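PDB 3EWL: uncharacterized protein from Bacteroides fragilis, which is of unknown function but carries a thioredoxin-like domain, the part held in this chain, consistent with a role in thiol-disulfide chemistry. Local coordinates for residues 29-39 with 105-116. Residues are numbered along the deposited sequence; the frame is centred on the assembly and turned at random.
Sequences YTMLFFYDPDC and YDIRATPTIYLL
With CG anti to its carbonyl carbon (chi1 -58°), Phe34 turns one face of its ring to Ile107, whose CD1 sits over it, 3.7 Å from the ring centroid, in a CH-pi contact. On its far rim, Phe34 CZ comes over a face of the Tyr105 ring, 3.6 Å from Tyr105 CG; the planes meet obliquely at 43°. Tyr114 CD2 reaches the Phe34 edge near its plane, and Leu32 CD1 lies 3.6 Å from Tyr105 CE1, extending this apolar cluster. On the other sheet face, Phe33 CG is anti to the backbone N (chi1 -175°), which sets the ring alongside Pro111, with Phe33 CE1 3.6 Å from Pro111 CB; Phe45 of helix 40-50 also meets this ring. Six backbone hydrogen bonds pair Thr30, Leu32 and Phe34 with Leu116, Tyr114 and Thr112 in antiparallel register, the shortest Leu116 N to Thr30 O at 2.7 Å. Thr112 OG1 donates to Ala109 O at a short 2.5 Å, closing the chain across cis-Pro111. Cys39, the N-cap residue of helix 40-50, has its SG 3.1 Å from Thr110 OG1. A Cys39–Cys42 CxxC pattern facing a cis-proline loop beside central strand 29-34 typifies active sites of thioredoxin-type oxidoreductases, so this is probably a redox site.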
loop_
_atom_site.group_PDB
_atom_site.type_symbol
_atom_site.label_atom_id
_atom_site.label_comp_id
_atom_site.label_asym_id
_atom_site.label_seq_id
_atom_site.Cartn_x
_atom_site.Cartn_y
_atom_site.Cartn_z
ATOM N N TYR A 29 9.923 7.309 -0.869
ATOM C CA TYR A 29 9.408 6.055 -1.433
ATOM C C TYR A 29 8.008 5.861 -0.927
ATOM O O TYR A 29 7.730 6.205 0.212
ATOM C CB TYR A 29 10.232 4.873 -0.970
ATOM C CG TYR A 29 11.622 4.850 -1.537
ATOM C CD1 TYR A 29 11.877 4.290 -2.781
ATOM C CD2 TYR A 29 12.693 5.428 -0.835
ATOM C CE1 TYR A 29 13.202 4.274 -3.321
ATOM C CE2 TYR A 29 14.001 5.426 -1.358
ATOM C CZ TYR A 29 14.243 4.852 -2.592
ATOM O OH TYR A 29 15.526 4.866 -3.082
ATOM N N THR A 30 7.153 5.276 -1.767
ATOM C CA THR A 30 5.809 4.886 -1.390
ATOM C C THR A 30 5.636 3.403 -1.682
ATOM O O THR A 30 5.835 2.958 -2.819
ATOM C CB THR A 30 4.743 5.687 -2.182
ATOM O OG1 THR A 30 4.962 7.092 -1.956
ATOM C CG2 THR A 30 3.305 5.333 -1.724
HETATM N N MSE A 31 5.292 2.630 -0.657
HETATM C CA MSE A 31 4.904 1.249 -0.917
HETATM C C MSE A 31 3.389 1.172 -0.957
HETATM O O MSE A 31 2.733 1.471 0.045
HETATM C CB MSE A 31 5.457 0.318 0.145
HETATM C CG MSE A 31 5.126 -1.176 -0.111
HETATM SE SE MSE A 31 5.845 -2.384 1.255
HETATM C CE MSE A 31 4.347 -2.427 2.464
ATOM N N LEU A 32 2.836 0.699 -2.065
ATOM C CA LEU A 32 1.409 0.420 -2.096
ATOM C C LEU A 32 1.152 -1.019 -1.671
ATOM O O LEU A 32 1.810 -1.934 -2.151
ATOM C CB LEU A 32 0.829 0.618 -3.497
ATOM C CG LEU A 32 1.088 1.923 -4.213
ATOM C CD1 LEU A 32 0.491 1.744 -5.617
ATOM C CD2 LEU A 32 0.510 3.160 -3.497
ATOM N N PHE A 33 0.199 -1.199 -0.770
ATOM C CA PHE A 33 -0.116 -2.509 -0.223
ATOM C C PHE A 33 -1.589 -2.797 -0.469
ATOM O O PHE A 33 -2.453 -2.302 0.274
ATOM C CB PHE A 33 0.226 -2.547 1.290
ATOM C CG PHE A 33 0.054 -3.922 1.941
ATOM C CD1 PHE A 33 1.026 -4.905 1.797
ATOM C CD2 PHE A 33 -1.063 -4.213 2.729
ATOM C CE1 PHE A 33 0.882 -6.167 2.416
ATOM C CE2 PHE A 33 -1.198 -5.463 3.371
ATOM C CZ PHE A 33 -0.224 -6.449 3.193
ATOM N N PHE A 34 -1.894 -3.543 -1.537
ATOM C CA PHE A 34 -3.272 -3.875 -1.827
ATOM C C PHE A 34 -3.657 -5.085 -1.053
ATOM O O PHE A 34 -3.048 -6.136 -1.203
ATOM C CB PHE A 34 -3.564 -4.020 -3.330
ATOM C CG PHE A 34 -3.237 -2.767 -4.129
ATOM C CD1 PHE A 34 -4.091 -1.659 -4.112
ATOM C CD2 PHE A 34 -2.031 -2.664 -4.832
ATOM C CE1 PHE A 34 -3.767 -0.472 -4.836
ATOM C CE2 PHE A 34 -1.703 -1.487 -5.551
ATOM C CZ PHE A 34 -2.596 -0.397 -5.559
ATOM N N TYR A 35 -4.680 -4.948 -0.217
ATOM C CA TYR A 35 -4.999 -6.018 0.712
ATOM C C TYR A 35 -6.498 -6.285 0.832
ATOM O O TYR A 35 -7.344 -5.534 0.304
ATOM C CB TYR A 35 -4.394 -5.696 2.092
ATOM C CG TYR A 35 -5.158 -4.614 2.872
ATOM C CD1 TYR A 35 -6.143 -4.966 3.794
ATOM C CD2 TYR A 35 -4.907 -3.242 2.665
ATOM C CE1 TYR A 35 -6.860 -4.005 4.504
ATOM C CE2 TYR A 35 -5.616 -2.264 3.388
ATOM C CZ TYR A 35 -6.592 -2.667 4.307
ATOM O OH TYR A 35 -7.293 -1.749 5.057
ATOM N N ASP A 36 -6.816 -7.353 1.569
ATOM C CA ASP A 36 -8.183 -7.590 1.996
ATOM C C ASP A 36 -8.231 -7.724 3.544
ATOM O O ASP A 36 -7.330 -8.307 4.148
ATOM C CB ASP A 36 -8.717 -8.862 1.287
ATOM C CG ASP A 36 -10.176 -9.088 1.552
ATOM O OD1 ASP A 36 -11.015 -8.677 0.720
ATOM O OD2 ASP A 36 -10.471 -9.638 2.631
ATOM N N PRO A 37 -9.296 -7.212 4.189
ATOM C CA PRO A 37 -9.371 -7.330 5.637
ATOM C C PRO A 37 -9.447 -8.779 6.116
ATOM O O PRO A 37 -9.162 -9.045 7.294
ATOM C CB PRO A 37 -10.675 -6.592 5.998
ATOM C CG PRO A 37 -11.445 -6.465 4.700
ATOM C CD PRO A 37 -10.430 -6.447 3.625
ATOM N N ASP A 38 -9.860 -9.697 5.236
ATOM C CA ASP A 38 -9.912 -11.122 5.594
ATOM C C ASP A 38 -8.924 -11.906 4.739
ATOM O O ASP A 38 -9.287 -12.523 3.741
ATOM C CB ASP A 38 -11.340 -11.688 5.472
ATOM C CG ASP A 38 -11.413 -13.190 5.810
ATOM O OD1 ASP A 38 -10.463 -13.742 6.429
ATOM O OD2 ASP A 38 -12.432 -13.813 5.454
ATOM N N CYS A 39 -7.661 -11.856 5.103
ATOM C CA CYS A 39 -6.636 -12.443 4.251
ATOM C C CYS A 39 -5.433 -12.755 5.086
ATOM O O CYS A 39 -4.680 -11.848 5.412
ATOM C CB CYS A 39 -6.235 -11.437 3.165
ATOM S SG CYS A 39 -4.861 -12.018 2.146
ATOM N N TYR A 105 -4.652 -1.096 -11.239
ATOM C CA TYR A 105 -3.527 -1.986 -10.905
ATOM C C TYR A 105 -4.004 -3.384 -11.139
ATOM O O TYR A 105 -5.169 -3.647 -10.967
ATOM C CB TYR A 105 -3.105 -1.830 -9.461
ATOM C CG TYR A 105 -2.513 -0.446 -9.207
ATOM C CD1 TYR A 105 -1.133 -0.259 -9.181
ATOM C CD2 TYR A 105 -3.367 0.683 -9.003
ATOM C CE1 TYR A 105 -0.574 1.042 -8.955
ATOM C CE2 TYR A 105 -2.828 1.981 -8.769
ATOM C CZ TYR A 105 -1.431 2.152 -8.749
ATOM O OH TYR A 105 -0.892 3.421 -8.529
ATOM N N ASP A 106 -3.098 -4.266 -11.553
ATOM C CA ASP A 106 -3.435 -5.683 -11.752
ATOM C C ASP A 106 -3.322 -6.364 -10.387
ATOM O O ASP A 106 -2.239 -6.828 -9.971
ATOM C CB ASP A 106 -2.509 -6.336 -12.782
ATOM C CG ASP A 106 -2.889 -7.822 -13.078
ATOM O OD1 ASP A 106 -4.007 -8.268 -12.718
ATOM O OD2 ASP A 106 -2.045 -8.541 -13.662
ATOM N N ILE A 107 -4.416 -6.365 -9.649
ATOM C CA ILE A 107 -4.339 -6.913 -8.281
ATOM C C ILE A 107 -4.747 -8.396 -8.399
ATOM O O ILE A 107 -5.925 -8.756 -8.194
ATOM C CB ILE A 107 -5.152 -6.054 -7.255
ATOM C CG1 ILE A 107 -4.500 -4.670 -7.095
ATOM C CG2 ILE A 107 -5.296 -6.751 -5.881
ATOM C CD1 ILE A 107 -5.434 -3.613 -6.582
ATOM N N ARG A 108 -3.761 -9.225 -8.768
ATOM C CA ARG A 108 -3.965 -10.655 -9.041
ATOM C C ARG A 108 -4.421 -11.423 -7.806
ATOM O O ARG A 108 -4.991 -12.486 -7.931
ATOM C CB ARG A 108 -2.668 -11.336 -9.486
ATOM C CG ARG A 108 -1.879 -10.644 -10.545
ATOM C CD ARG A 108 -0.750 -11.587 -10.998
ATOM N NE ARG A 108 0.394 -11.764 -10.081
ATOM C CZ ARG A 108 0.766 -12.918 -9.502
ATOM N NH1 ARG A 108 1.845 -12.947 -8.723
ATOM N NH2 ARG A 108 0.087 -14.042 -9.684
ATOM N N ALA A 109 -4.115 -10.889 -6.628
ATOM C CA ALA A 109 -4.196 -11.615 -5.357
ATOM C C ALA A 109 -4.003 -10.588 -4.244
ATOM O O ALA A 109 -3.581 -9.458 -4.521
ATOM C CB ALA A 109 -3.109 -12.682 -5.270
ATOM N N THR A 110 -4.335 -10.953 -3.000
ATOM C CA THR A 110 -4.011 -10.081 -1.864
ATOM C C THR A 110 -3.055 -10.836 -1.011
ATOM O O THR A 110 -3.322 -11.975 -0.676
ATOM C CB THR A 110 -5.243 -9.634 -1.039
ATOM O OG1 THR A 110 -5.915 -10.778 -0.502
ATOM C CG2 THR A 110 -6.210 -8.854 -1.892
ATOM N N PRO A 111 -1.930 -10.211 -0.638
ATOM C CA PRO A 111 -1.494 -8.829 -0.918
ATOM C C PRO A 111 -0.880 -8.719 -2.312
ATOM O O PRO A 111 -0.393 -9.692 -2.842
ATOM C CB PRO A 111 -0.414 -8.580 0.145
ATOM C CG PRO A 111 0.197 -9.978 0.396
ATOM C CD PRO A 111 -0.983 -10.941 0.243
ATOM N N THR A 112 -0.975 -7.554 -2.925
ATOM C CA THR A 112 -0.132 -7.233 -4.071
ATOM C C THR A 112 0.611 -5.932 -3.674
ATOM O O THR A 112 0.027 -4.964 -3.172
ATOM C CB THR A 112 -0.975 -6.988 -5.352
ATOM O OG1 THR A 112 -1.740 -8.169 -5.690
ATOM C CG2 THR A 112 -0.081 -6.555 -6.551
ATOM N N ILE A 113 1.902 -5.908 -3.926
ATOM C CA ILE A 113 2.720 -4.841 -3.462
ATOM C C ILE A 113 3.411 -4.191 -4.666
ATOM O O ILE A 113 3.929 -4.905 -5.565
ATOM C CB ILE A 113 3.753 -5.406 -2.509
ATOM C CG1 ILE A 113 3.061 -6.041 -1.296
ATOM C CG2 ILE A 113 4.709 -4.324 -2.027
ATOM C CD1 ILE A 113 3.517 -7.461 -1.026
ATOM N N TYR A 114 3.453 -2.861 -4.638
ATOM C CA TYR A 114 4.247 -2.064 -5.566
ATOM C C TYR A 114 5.160 -1.126 -4.775
ATOM O O TYR A 114 4.745 -0.543 -3.769
ATOM C CB TYR A 114 3.328 -1.204 -6.491
ATOM C CG TYR A 114 2.514 -1.954 -7.539
ATOM C CD1 TYR A 114 2.697 -1.686 -8.902
ATOM C CD2 TYR A 114 1.549 -2.890 -7.191
ATOM C CE1 TYR A 114 1.944 -2.328 -9.874
ATOM C CE2 TYR A 114 0.817 -3.560 -8.178
ATOM C CZ TYR A 114 1.039 -3.267 -9.514
ATOM O OH TYR A 114 0.345 -3.885 -10.530
ATOM N N LEU A 115 6.393 -0.945 -5.238
ATOM C CA LEU A 115 7.223 0.126 -4.720
ATOM C C LEU A 115 7.279 1.307 -5.716
ATOM O O LEU A 115 7.540 1.111 -6.906
ATOM C CB LEU A 115 8.616 -0.400 -4.416
ATOM C CG LEU A 115 9.505 0.620 -3.691
ATOM C CD1 LEU A 115 8.921 1.059 -2.363
ATOM C CD2 LEU A 115 10.843 -0.041 -3.477
ATOM N N LEU A 116 7.019 2.519 -5.237
ATOM C CA LEU A 116 7.092 3.687 -6.096
ATOM C C LEU A 116 8.220 4.550 -5.570
ATOM O O LEU A 116 8.494 4.527 -4.360
ATOM C CB LEU A 116 5.803 4.543 -6.009
ATOM C CG LEU A 116 4.484 3.819 -5.960
ATOM C CD1 LEU A 116 3.344 4.811 -5.871
ATOM C CD2 LEU A 116 4.348 2.899 -7.198
#